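PDB 6D21: FERM, RhoGEF and pleckstrin domain protein 2 from Danio rerio, which probably acts as a guanine nucleotide exchange factor that activates RAC1 in semaphorin signalling and actin remodelling, and is represented here by its FERM domain. Local coordinates for residues K2-R7 against L64-V69; E142-N147 against E158-L163. All coordinates share one frame; numbering follows the deposited sequence.

Interaction 1. Residues K2-R7 against L64-V69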
loop_
_atom_site.group_PDB
_atom_site.type_symbol
_atom_site.label_atom_id
_atom_site.label_comp_id
_atom_site.label_asym_id
_atom_site.label_seq_id
_atom_site.Cartn_x
_atom_site.Cartn_y
_atom_site.Cartn_z
ATOM N N LYS A 2 16.690 22.092 -18.685
ATOM C CA LYS A 2 16.367 21.077 -19.678
ATOM C C LYS A 2 14.997 20.467 -19.398
ATOM O O LYS A 2 14.282 20.899 -18.492
ATOM C CB LYS A 2 17.440 19.997 -19.708
ATOM N N GLY A 3 14.634 19.465 -20.188
ATOM C CA GLY A 3 13.372 18.773 -20.015
ATOM C C GLY A 3 13.612 17.303 -19.724
ATOM O O GLY A 3 14.583 16.723 -20.203
ATOM N N LEU A 4 12.731 16.698 -18.932
ATOM C CA LEU A 4 12.896 15.302 -18.531
ATOM C C LEU A 4 11.781 14.415 -19.054
ATOM O O LEU A 4 10.659 14.868 -19.263
ATOM C CB LEU A 4 12.951 15.165 -17.006
ATOM C CG LEU A 4 14.099 15.820 -16.245
ATOM C CD1 LEU A 4 14.037 15.394 -14.791
ATOM C CD2 LEU A 4 15.442 15.467 -16.868
ATOM N N GLN A 5 12.102 13.142 -19.245
ATOM C CA GLN A 5 11.106 12.152 -19.603
ATOM C C GLN A 5 11.079 11.063 -18.545
ATOM O O GLN A 5 12.045 10.324 -18.358
ATOM C CB GLN A 5 11.387 11.565 -20.981
ATOM C CG GLN A 5 10.308 10.615 -21.448
ATOM C CD GLN A 5 10.369 10.367 -22.933
ATOM O OE1 GLN A 5 11.445 10.161 -23.498
ATOM N NE2 GLN A 5 9.215 10.406 -23.582
ATOM N N ILE A 6 9.960 10.976 -17.843
ATOM C CA ILE A 6 9.865 10.087 -16.703
ATOM C C ILE A 6 8.815 9.011 -16.973
ATOM O O ILE A 6 7.743 9.270 -17.522
ATOM C CB ILE A 6 9.568 10.894 -15.414
ATOM C CG1 ILE A 6 10.800 11.737 -15.045
ATOM C CG2 ILE A 6 9.198 9.996 -14.263
ATOM C CD1 ILE A 6 10.752 12.351 -13.665
ATOM N N ARG A 7 9.177 7.789 -16.617
ATOM C CA ARG A 7 8.373 6.613 -16.861
ATOM C C ARG A 7 7.633 6.232 -15.581
ATOM O O ARG A 7 8.251 6.008 -14.530
ATOM C CB ARG A 7 9.262 5.463 -17.322
ATOM C CG ARG A 7 8.550 4.158 -17.608
ATOM C CD ARG A 7 9.454 2.965 -17.289
ATOM N NE ARG A 7 10.783 3.041 -17.894
ATOM C CZ ARG A 7 11.174 2.332 -18.947
ATOM N NH1 ARG A 7 10.342 1.486 -19.544
ATOM N NH2 ARG A 7 12.408 2.468 -19.399
ATOM N N LEU A 64 12.679 18.718 -5.479
ATOM C CA LEU A 64 12.978 18.510 -6.883
ATOM C C LEU A 64 13.187 17.032 -7.133
ATOM O O LEU A 64 13.811 16.345 -6.321
ATOM C CB LEU A 64 14.227 19.280 -7.300
ATOM C CG LEU A 64 14.152 20.797 -7.184
ATOM C CD1 LEU A 64 15.422 21.401 -7.732
ATOM C CD2 LEU A 64 12.940 21.316 -7.927
ATOM N N ILE A 65 12.675 16.547 -8.256
ATOM C CA ILE A 65 12.843 15.151 -8.606
ATOM C C ILE A 65 14.320 14.828 -8.780
ATOM O O ILE A 65 14.782 13.802 -8.276
ATOM C CB ILE A 65 12.085 14.800 -9.877
ATOM C CG1 ILE A 65 10.591 15.042 -9.668
ATOM C CG2 ILE A 65 12.353 13.351 -10.269
ATOM C CD1 ILE A 65 9.769 14.826 -10.906
ATOM N N VAL A 66 15.060 15.715 -9.453
ATOM C CA VAL A 66 16.485 15.474 -9.729
ATOM C C VAL A 66 17.337 15.417 -8.458
ATOM O O VAL A 66 18.454 14.905 -8.475
ATOM C CB VAL A 66 17.102 16.552 -10.683
ATOM C CG1 VAL A 66 16.660 16.322 -12.125
ATOM C CG2 VAL A 66 16.793 17.981 -10.220
ATOM N N LYS A 67 16.810 15.945 -7.364
ATOM C CA LYS A 67 17.480 15.862 -6.073
ATOM C C LYS A 67 17.140 14.575 -5.307
ATOM O O LYS A 67 17.688 14.330 -4.237
ATOM C CB LYS A 67 17.114 17.077 -5.212
ATOM C CG LYS A 67 17.856 18.363 -5.566
ATOM C CD LYS A 67 17.860 19.344 -4.389
ATOM C CE LYS A 67 18.892 20.453 -4.584
ATOM N NZ LYS A 67 19.026 21.328 -3.381
ATOM N N GLN A 68 16.226 13.762 -5.831
ATOM C CA GLN A 68 15.806 12.552 -5.120
ATOM C C GLN A 68 16.268 11.278 -5.817
ATOM O O GLN A 68 16.428 10.232 -5.181
ATOM C CB GLN A 68 14.284 12.520 -4.967
ATOM C CG GLN A 68 13.682 13.765 -4.334
ATOM C CD GLN A 68 12.180 13.646 -4.160
ATOM O OE1 GLN A 68 11.689 12.705 -3.540
ATOM N NE2 GLN A 68 11.442 14.597 -4.717
ATOM N N VAL A 69 16.471 11.375 -7.131
ATOM C CA VAL A 69 16.792 10.223 -7.964
ATOM C C VAL A 69 17.977 10.510 -8.879
ATOM O O VAL A 69 18.069 11.592 -9.451
ATOM C CB VAL A 69 15.586 9.810 -8.823
ATOM C CG1 VAL A 69 15.826 8.449 -9.421
ATOM C CG2 VAL A 69 14.302 9.806 -7.994
#

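Interaction 2. Residues E142-N147 against E158-L163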
loop_
_atom_site.group_PDB
_atom_site.type_symbol
_atom_site.label_atom_id
_atom_site.label_comp_id
_atom_site.label_asym_id
_atom_site.label_seq_id
_atom_site.Cartn_x
_atom_site.Cartn_y
_atom_site.Cartn_z
ATOM N N GLU A 142 -6.467 -21.341 -18.764
ATOM C CA GLU A 142 -5.581 -20.571 -19.638
ATOM C C GLU A 142 -5.147 -19.271 -18.960
ATOM O O GLU A 142 -3.971 -18.898 -18.995
ATOM C CB GLU A 142 -6.262 -20.278 -20.968
ATOM N N PHE A 143 -6.100 -18.591 -18.338
ATOM C CA PHE A 143 -5.802 -17.357 -17.625
ATOM C C PHE A 143 -4.798 -17.576 -16.484
ATOM O O PHE A 143 -3.849 -16.806 -16.326
ATOM C CB PHE A 143 -7.089 -16.733 -17.081
ATOM C CG PHE A 143 -6.872 -15.424 -16.356
ATOM C CD1 PHE A 143 -6.725 -14.243 -17.064
ATOM C CD2 PHE A 143 -6.827 -15.377 -14.969
ATOM C CE1 PHE A 143 -6.532 -13.040 -16.411
ATOM C CE2 PHE A 143 -6.631 -14.173 -14.297
ATOM C CZ PHE A 143 -6.488 -12.999 -15.022
ATOM N N LEU A 144 -5.006 -18.629 -15.696
ATOM C CA LEU A 144 -4.182 -18.855 -14.513
ATOM C C LEU A 144 -2.787 -19.376 -14.876
ATOM O O LEU A 144 -1.832 -19.209 -14.103
ATOM C CB LEU A 144 -4.889 -19.812 -13.545
ATOM C CG LEU A 144 -6.110 -19.244 -12.798
ATOM C CD1 LEU A 144 -6.820 -20.345 -11.999
ATOM C CD2 LEU A 144 -5.721 -18.073 -11.881
ATOM N N LYS A 145 -2.674 -19.993 -16.050
ATOM C CA LYS A 145 -1.376 -20.372 -16.602
ATOM C C LYS A 145 -0.530 -19.138 -16.943
ATOM O O LYS A 145 0.682 -19.131 -16.721
ATOM C CB LYS A 145 -1.557 -21.258 -17.849
ATOM N N MET A 146 -1.173 -18.097 -17.471
ATOM C CA MET A 146 -0.457 -16.919 -17.965
ATOM C C MET A 146 -0.568 -15.685 -17.073
ATOM O O MET A 146 0.045 -14.661 -17.363
ATOM C CB MET A 146 -0.949 -16.566 -19.367
ATOM C CG MET A 146 -0.613 -17.627 -20.404
ATOM S SD MET A 146 1.159 -17.968 -20.534
ATOM C CE MET A 146 1.767 -16.403 -21.160
ATOM N N ASN A 147 -1.346 -15.778 -15.997
ATOM C CA ASN A 147 -1.430 -14.703 -15.010
ATOM C C ASN A 147 -1.147 -15.202 -13.596
ATOM O O ASN A 147 -1.770 -16.152 -13.131
ATOM C CB ASN A 147 -2.811 -14.048 -15.045
ATOM C CG ASN A 147 -3.103 -13.371 -16.360
ATOM O OD1 ASN A 147 -3.015 -12.148 -16.471
ATOM N ND2 ASN A 147 -3.454 -14.164 -17.370
ATOM N N GLU A 158 -7.113 -24.888 -8.340
ATOM C CA GLU A 158 -8.398 -25.591 -8.340
ATOM C C GLU A 158 -9.408 -24.897 -7.425
ATOM O O GLU A 158 -10.572 -24.731 -7.782
ATOM C CB GLU A 158 -8.219 -27.048 -7.912
ATOM C CG GLU A 158 -7.419 -27.892 -8.897
ATOM C CD GLU A 158 -7.942 -27.793 -10.321
ATOM O OE1 GLU A 158 -9.145 -28.055 -10.534
ATOM O OE2 GLU A 158 -7.149 -27.452 -11.229
ATOM N N LYS A 159 -8.960 -24.487 -6.245
ATOM C CA LYS A 159 -9.836 -23.776 -5.327
ATOM C C LYS A 159 -10.261 -22.424 -5.874
ATOM O O LYS A 159 -11.412 -22.011 -5.707
ATOM C CB LYS A 159 -9.171 -23.567 -3.976
ATOM C CG LYS A 159 -10.186 -23.184 -2.932
ATOM C CD LYS A 159 -9.567 -22.702 -1.654
ATOM C CE LYS A 159 -10.663 -22.133 -0.774
ATOM N NZ LYS A 159 -11.681 -23.178 -0.449
ATOM N N ILE A 160 -9.323 -21.722 -6.497
ATOM C CA ILE A 160 -9.636 -20.458 -7.134
ATOM C C ILE A 160 -10.752 -20.624 -8.162
ATOM O O ILE A 160 -11.683 -19.824 -8.197
ATOM C CB ILE A 160 -8.393 -19.849 -7.803
ATOM C CG1 ILE A 160 -7.391 -19.384 -6.738
ATOM C CG2 ILE A 160 -8.757 -18.665 -8.679
ATOM C CD1 ILE A 160 -6.101 -18.850 -7.316
ATOM N N MET A 161 -10.678 -21.677 -8.977
ATOM C CA MET A 161 -11.655 -21.868 -10.052
ATOM C C MET A 161 -12.993 -22.317 -9.487
ATOM O O MET A 161 -14.046 -21.856 -9.920
ATOM C CB MET A 161 -11.135 -22.871 -11.088
ATOM C CG MET A 161 -10.038 -22.305 -11.994
ATOM S SD MET A 161 -9.374 -23.500 -13.173
ATOM C CE MET A 161 -8.588 -24.682 -12.076
ATOM N N GLU A 162 -12.937 -23.220 -8.516
ATOM C CA GLU A 162 -14.115 -23.665 -7.793
ATOM C C GLU A 162 -14.900 -22.469 -7.258
ATOM O O GLU A 162 -16.106 -22.354 -7.483
ATOM C CB GLU A 162 -13.707 -24.607 -6.651
ATOM C CG GLU A 162 -14.850 -25.219 -5.872
ATOM C CD GLU A 162 -14.372 -26.178 -4.783
ATOM O OE1 GLU A 162 -13.142 -26.313 -4.582
ATOM O OE2 GLU A 162 -15.235 -26.802 -4.130
ATOM N N LEU A 163 -14.213 -21.566 -6.568
ATOM C CA LEU A 163 -14.862 -20.382 -6.023
ATOM C C LEU A 163 -15.367 -19.434 -7.123
ATOM O O LEU A 163 -16.390 -18.770 -6.957
ATOM C CB LEU A 163 -13.907 -19.640 -5.092
ATOM C CG LEU A 163 -13.559 -20.374 -3.799
ATOM C CD1 LEU A 163 -12.510 -19.599 -3.007
ATOM C CD2 LEU A 163 -14.817 -20.585 -2.970
#

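Interaction 1. Residues K2-R7 against L64-V69
Ile6 and Ile65 meet tip to tip, and following Ile6 outward from its strand illustrates how a strand and a turn far along the chain can meet through the ends of their side chains. CB of Ile6 starts out toward the turn but touches none of its atoms. CG1 lies beside the backbone N (chi1 -69°), and Ile6 CG1 is still 5.3 Å from Ile65 CD1. The extended last bond then carries CD1 across, where it sits 3.8 Å from Ile65 CD1 and 3.9 Å from Ile65 CG2, touching both branches of the partner at once. Ile6 CG2, anti to the backbone N, stays clear of residues 64-69.

The setting is the ubiquitin-like beta-grasp lobe of the FERM domain. Strand 3-9 lies between strands 15-21 and 76-81 of its mixed sheet, and Leu29 of helix 26-36 touches both isoleucines. Two residues earlier on the strand, Leu4 meets Val66, the residue after Ile65; their side chains run at an angle, with Leu4 CD1 3.9 Å from Val66 CG1. This second pair lies nearer solvent: Val66 is exposed and Leu4 only partly covered.

The turn carrying Ile65 and Val66 is held by its own backbone. Ile65 O accepts from two amides, at 2.8 Å from Gln68 N and 3.2 Å from Val69 N, while the backbone of Ile65 also bonds to Ala24. Gln68 folds back so that its NE2 gives a weak bond of 3.4 Å to Leu64 O, and a further bond from NE2 goes to Asp60 O.

Interaction 2. Residues E142-N147 against E158-L163
Leu144 carries the first side of this contact by itself, packing against Ile160 and Met161 where helix 137-146 faces helix 157-164 in the central, all-helical lobe of the FERM domain. The example shows how two helices joined by a loop can share a very small apolar interface, without a single hydrogen bond across it.

The tight part centres on one methyl. Leu144 CD1 comes within 3.8 Å of Met161 CG, the two side chains running alongside each other in opposite senses. The same CD1 is 4.2 Å from Ile160 CG2, and here the side chains cross at an angle. With CG of Leu144 beside the backbone N (chi1 -72°), the branch projects into the interval between the two helices. All three residues are buried: Leu149 and Gln153 of the connecting loop also touch Leu144, Ala124 of helix 117-132 lies against Ile160, and Met161 reaches back to Asp140 and Arg141.

The margins are looser. CB of exposed Glu158 sets out away from the other helix, and the bent chain then swings the carboxylate partly back; its OE2 makes a long, weak ion pair with Arg141 NH1.

Helix 137-146 finishes in a more specific way. Asn147, the first residue to depart from helical backbone angles, sends ND2 back to Phe143 O at 2.9 Å, with an N-H...O angle of 158°. The amide approaches in the carbonyl plane on a lone pair, and the same Asn147 ND2 also lies over one face of the Phe143 ring, 3.2 Å above its plane and displaced toward the rim.

In the fold
From the N terminus, the chain enters interaction 1 at once, on strand 3-9. It then runs through strand 15-21, helix 26-36 and strands 45-50 and 56-58 before residues 64-69 close that long loop within the ubiquitin-like lobe. Strand 76-81 completes the sheet, and the chain passes into the helical central lobe. There interaction 2 closes a much shorter loop, bringing together two helices separated by a brief connection. The two contacts follow in series, neither nested nor crossed. With centres about 41 Å apart and nearest atoms about 19 Å apart, each ties together parts of its own lobe.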